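Local coordinates for bartonella effector protein (Bep) substrate of VirB T4SS (Bartonella clarridgeiae, PDB 4YK2) that is a type IV secretion effector whose BID domain, the part present here, probably serves as the signal for translocation through the VirB system, at residues Ser30-Ile34 and Ala119-Ser123; Ser73-Thr77 and Leu109-His114. All coordinates share one frame; numbering follows the deposited sequence.

Contact 1 of 2, residues Ser30-Ile34 and Ala119-Ser123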
loop_
_atom_site.group_PDB
_atom_site.type_symbol
_atom_site.label_atom_id
_atom_site.label_comp_id
_atom_site.label_asym_id
_atom_site.label_seq_id
_atom_site.Cartn_x
_atom_site.Cartn_y
_atom_site.Cartn_z
ATOM N N SER A 30 -8.544 -8.796 13.517
ATOM C CA SER A 30 -7.388 -8.964 12.656
ATOM C C SER A 30 -7.799 -8.862 11.195
ATOM O O SER A 30 -7.205 -8.113 10.430
ATOM C CB SER A 30 -6.717 -10.310 12.927
ATOM O OG SER A 30 -5.715 -10.561 11.967
ATOM N N ASP A 31 -8.820 -9.630 10.825
ATOM C CA ASP A 31 -9.419 -9.567 9.502
ATOM C C ASP A 31 -9.814 -8.144 9.148
ATOM O O ASP A 31 -9.572 -7.679 8.032
ATOM C CB ASP A 31 -10.648 -10.462 9.430
ATOM C CG ASP A 31 -10.299 -11.935 9.321
ATOM O OD1 ASP A 31 -9.100 -12.283 9.364
ATOM O OD2 ASP A 31 -11.240 -12.747 9.205
ATOM N N HIS A 32 -10.419 -7.457 10.113
ATOM C CA HIS A 32 -10.892 -6.095 9.901
ATOM C C HIS A 32 -9.759 -5.114 9.586
ATOM O O HIS A 32 -9.880 -4.297 8.677
ATOM C CB HIS A 32 -11.668 -5.599 11.121
ATOM C CG HIS A 32 -12.025 -4.151 11.049
ATOM N ND1 HIS A 32 -13.079 -3.680 10.296
ATOM C CD2 HIS A 32 -11.459 -3.063 11.629
ATOM C CE1 HIS A 32 -13.150 -2.365 10.416
ATOM N NE2 HIS A 32 -12.177 -1.966 11.217
ATOM N N SER A 33 -8.662 -5.181 10.333
ATOM C CA SER A 33 -7.579 -4.233 10.112
ATOM C C SER A 33 -6.876 -4.503 8.771
ATOM O O SER A 33 -6.364 -3.576 8.130
ATOM C CB SER A 33 -6.568 -4.290 11.246
ATOM O OG SER A 33 -6.019 -5.592 11.347
ATOM N N ILE A 34 -6.837 -5.770 8.365
ATOM C CA ILE A 34 -6.308 -6.127 7.048
ATOM C C ILE A 34 -7.175 -5.504 5.967
ATOM O O ILE A 34 -6.677 -4.853 5.041
ATOM C CB ILE A 34 -6.224 -7.646 6.860
ATOM C CG1 ILE A 34 -5.154 -8.229 7.779
ATOM C CG2 ILE A 34 -5.938 -7.993 5.382
ATOM C CD1 ILE A 34 -5.073 -9.745 7.738
ATOM N N ALA A 119 -0.398 -6.181 10.016
ATOM C CA ALA A 119 -1.644 -6.874 10.325
ATOM C C ALA A 119 -1.577 -8.309 9.824
ATOM O O ALA A 119 -2.020 -9.231 10.506
ATOM C CB ALA A 119 -2.830 -6.147 9.720
ATOM N N VAL A 120 -1.011 -8.499 8.637
ATOM C CA VAL A 120 -0.820 -9.838 8.094
ATOM C C VAL A 120 0.143 -10.628 8.981
ATOM O O VAL A 120 -0.120 -11.777 9.340
ATOM C CB VAL A 120 -0.304 -9.789 6.643
ATOM C CG1 VAL A 120 0.048 -11.192 6.162
ATOM C CG2 VAL A 120 -1.340 -9.146 5.720
ATOM N N GLU A 121 1.263 -10.003 9.325
ATOM C CA GLU A 121 2.278 -10.626 10.167
ATOM C C GLU A 121 1.704 -11.027 11.524
ATOM O O GLU A 121 2.075 -12.055 12.086
ATOM C CB GLU A 121 3.461 -9.672 10.362
ATOM C CG GLU A 121 4.605 -10.238 11.174
ATOM C CD GLU A 121 5.675 -10.865 10.309
ATOM O OE1 GLU A 121 5.862 -12.098 10.386
ATOM O OE2 GLU A 121 6.335 -10.121 9.558
ATOM N N ASN A 122 0.791 -10.217 12.043
ATOM C CA ASN A 122 0.201 -10.499 13.344
ATOM C C ASN A 122 -0.811 -11.637 13.256
ATOM O O ASN A 122 -0.938 -12.431 14.187
ATOM C CB ASN A 122 -0.469 -9.251 13.926
ATOM C CG ASN A 122 -1.303 -9.564 15.163
ATOM O OD1 ASN A 122 -0.774 -9.681 16.272
ATOM N ND2 ASN A 122 -2.611 -9.716 14.974
ATOM N N SER A 123 -1.529 -11.715 12.143
ATOM C CA SER A 123 -2.555 -12.735 11.976
ATOM C C SER A 123 -1.939 -14.124 11.875
ATOM O O SER A 123 -2.592 -15.119 12.181
ATOM C CB SER A 123 -3.402 -12.456 10.739
ATOM O OG SER A 123 -2.638 -12.640 9.559
HETATM O O HOH W 1 -3.472 -8.896 12.596
#
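Ile34 and Ala119 form the apolar centre of this meeting between the first and last helices of the BID domain, a four-helix bundle topped with a hook. Helix 21-49 and helix 106-123 run antiparallel here, their short segments 159° apart in direction with axes 9.4 Å from each other. Ala119 suits so close an approach: its small methyl leaves room for Ile34 and Ser33 to come close, and the CA atoms of Ile34 and Ala119 come within 5.7 Å. Ile34 lies alongside it, CG1 resting 3.7 Å from Ala119 CB. With CG1 anti to its own carbonyl carbon (chi1 -68°) and the chain then extended, CD1 is carried toward helix 106-123, 4.2 Å from both Ala119 O and Ser123 OG. The same CD1 lies more distantly beside CG2 of Val120, which turns away from helix 21-49 and packs on Pro66. OG of Ser33 also meets the Ala119 methyl; that hydroxyl donates back to Ser30 O, which also accepts the amide of Ile34 from the same face of its plane, so a polar side chain is satisfied within its own helix. One turn away Ser30 faces Ser123. Small side chains fit here, and OG of Ser30 approaches CB of Ser123 to 3.2 Å with no direct hydrogen bond between the helices. A water bridges them instead: it lies 2.9 Å from Ser30 OG, accepts from Asn122 ND2 and donates to the Ala119 O at 2.6 Å.

Contact 2 of 2, residues Ser73-Thr77 and Leu109-His114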
loop_
_atom_site.group_PDB
_atom_site.type_symbol
_atom_site.label_atom_id
_atom_site.label_comp_id
_atom_site.label_asym_id
_atom_site.label_seq_id
_atom_site.Cartn_x
_atom_site.Cartn_y
_atom_site.Cartn_z
ATOM N N SER A 73 8.839 -1.167 0.048
ATOM C CA SER A 73 8.589 0.175 0.582
ATOM C C SER A 73 9.669 1.173 0.221
ATOM O O SER A 73 9.375 2.328 -0.082
ATOM C CB SER A 73 8.459 0.129 2.115
ATOM O OG SER A 73 7.299 -0.602 2.461
ATOM N N ASN A 74 10.918 0.732 0.286
ATOM C CA ASN A 74 12.065 1.554 -0.092
ATOM C C ASN A 74 12.004 1.960 -1.559
ATOM O O ASN A 74 12.286 3.104 -1.925
ATOM C CB ASN A 74 13.371 0.807 0.173
ATOM C CG ASN A 74 14.583 1.604 -0.235
ATOM O OD1 ASN A 74 14.965 2.559 0.442
ATOM N ND2 ASN A 74 15.201 1.221 -1.348
ATOM N N THR A 75 11.650 1.004 -2.413
ATOM C CA THR A 75 11.496 1.300 -3.838
ATOM C C THR A 75 10.357 2.291 -4.050
ATOM O O THR A 75 10.474 3.226 -4.839
ATOM C CB THR A 75 11.234 0.029 -4.670
ATOM O OG1 THR A 75 12.397 -0.810 -4.622
ATOM C CG2 THR A 75 10.927 0.397 -6.126
ATOM N N LEU A 76 9.264 2.116 -3.316
ATOM C CA LEU A 76 8.114 3.004 -3.476
ATOM C C LEU A 76 8.450 4.431 -3.032
ATOM O O LEU A 76 8.018 5.408 -3.653
ATOM C CB LEU A 76 6.917 2.471 -2.682
ATOM C CG LEU A 76 5.579 3.170 -2.894
ATOM C CD1 LEU A 76 5.212 3.204 -4.363
ATOM C CD2 LEU A 76 4.476 2.447 -2.085
ATOM N N THR A 77 9.222 4.531 -1.951
ATOM C CA THR A 77 9.627 5.811 -1.375
ATOM C C THR A 77 10.597 6.551 -2.274
ATOM O O THR A 77 10.434 7.748 -2.519
ATOM C CB THR A 77 10.288 5.622 0.011
ATOM O OG1 THR A 77 9.323 5.084 0.930
ATOM C CG2 THR A 77 10.835 6.952 0.551
ATOM N N LEU A 109 0.794 6.160 1.294
ATOM C CA LEU A 109 0.681 4.845 0.662
ATOM C C LEU A 109 1.690 3.869 1.294
ATOM O O LEU A 109 1.351 2.733 1.625
ATOM C CB LEU A 109 0.896 4.946 -0.859
ATOM C CG LEU A 109 0.893 3.649 -1.682
ATOM C CD1 LEU A 109 -0.350 2.807 -1.415
ATOM C CD2 LEU A 109 1.010 3.959 -3.184
ATOM N N VAL A 110 2.925 4.321 1.481
ATOM C CA VAL A 110 3.932 3.507 2.166
ATOM C C VAL A 110 3.468 3.115 3.590
ATOM O O VAL A 110 3.608 1.961 4.007
ATOM C CB VAL A 110 5.288 4.252 2.191
ATOM C CG1 VAL A 110 6.302 3.546 3.081
ATOM C CG2 VAL A 110 5.829 4.434 0.741
ATOM N N GLU A 111 2.903 4.063 4.329
ATOM C CA GLU A 111 2.448 3.763 5.688
ATOM C C GLU A 111 1.342 2.725 5.689
ATOM O O GLU A 111 1.306 1.851 6.551
ATOM C CB GLU A 111 1.958 5.023 6.400
ATOM C CG GLU A 111 3.064 5.981 6.767
ATOM C CD GLU A 111 2.590 7.084 7.696
ATOM O OE1 GLU A 111 1.665 6.835 8.508
ATOM O OE2 GLU A 111 3.139 8.197 7.607
ATOM N N ALA A 112 0.441 2.811 4.721
ATOM C CA ALA A 112 -0.675 1.876 4.673
ATOM C C ALA A 112 -0.179 0.471 4.347
ATOM O O ALA A 112 -0.703 -0.515 4.860
ATOM C CB ALA A 112 -1.705 2.328 3.665
ATOM N N ILE A 113 0.855 0.383 3.516
ATOM C CA ILE A 113 1.451 -0.906 3.190
ATOM C C ILE A 113 2.153 -1.497 4.415
ATOM O O ILE A 113 2.065 -2.701 4.661
ATOM C CB ILE A 113 2.408 -0.775 1.983
ATOM C CG1 ILE A 113 1.600 -0.534 0.706
ATOM C CG2 ILE A 113 3.280 -2.026 1.830
ATOM C CD1 ILE A 113 2.467 -0.117 -0.495
ATOM N N HIS A 114 2.825 -0.659 5.201
ATOM C CA HIS A 114 3.451 -1.132 6.442
ATOM C C HIS A 114 2.388 -1.631 7.431
ATOM O O HIS A 114 2.576 -2.666 8.077
ATOM C CB HIS A 114 4.294 -0.035 7.100
ATOM C CG HIS A 114 5.692 0.065 6.566
ATOM N ND1 HIS A 114 6.673 -0.859 6.861
ATOM C CD2 HIS A 114 6.279 0.994 5.768
ATOM C CE1 HIS A 114 7.797 -0.514 6.254
ATOM N NE2 HIS A 114 7.587 0.611 5.590
#
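Leu76 drives one branch, CD2, into the side of helix 106-123, where it meets three apolar side chains at once. CD2 lies 3.6 Å from Ile113 CD1, 3.7 Å from Val110 CG2 and 3.8 Å from Leu109 CG. The torsion that sets CG anti to the backbone N (chi1 -172°) extends the side chain across the gap, and its branched end lets one methyl touch all three. Leu76 and Val110 lie side by side, pointing opposite ways, and behind them Phe49 and Ser45 of helix 21-49 close the buried side by packing on Leu76 and Leu109. Ser73 is buried too: small enough to let the helices close in, it bonds its OG to Thr69 O.

Toward solvent, at Thr77 and His114, the packing is looser. Thr77 lies crosswise to Val110, its OG1 3.6 Å from Val110 CG2, while that hydroxyl donates to Ser73 O from the face opposite the Thr77 amide, so threonine suits this exposed edge. The His114 ring comes obliquely beside Ser73, NE2 3.6 Å from Ser73 CB. An apolar inner face of leucine, valine and isoleucine between nearly antiparallel helices is what a helical bundle such as the BID domain is built on.

Contacts 1 and 2 share helix 106-123: its last turn meets helix 21-49 in contact 1, while its earlier residues meet helix 69-78 in contact 2 and also touch helix 21-49. Their centres lie about 17 Å apart and their nearest atoms about 5 Å apart, so they do not touch. Along the chain, contact 2 is nested inside the loop that contact 1 closes: segment 30-34 comes first, then 73-77, then 109-114 and 119-123. Contact 2 sits near the centre of the chain, about 6 Å from it, and contact 1 about 14 Å out. Together they fix the final helix against two different partners, so that chain segments distant in sequence are held as one bundle.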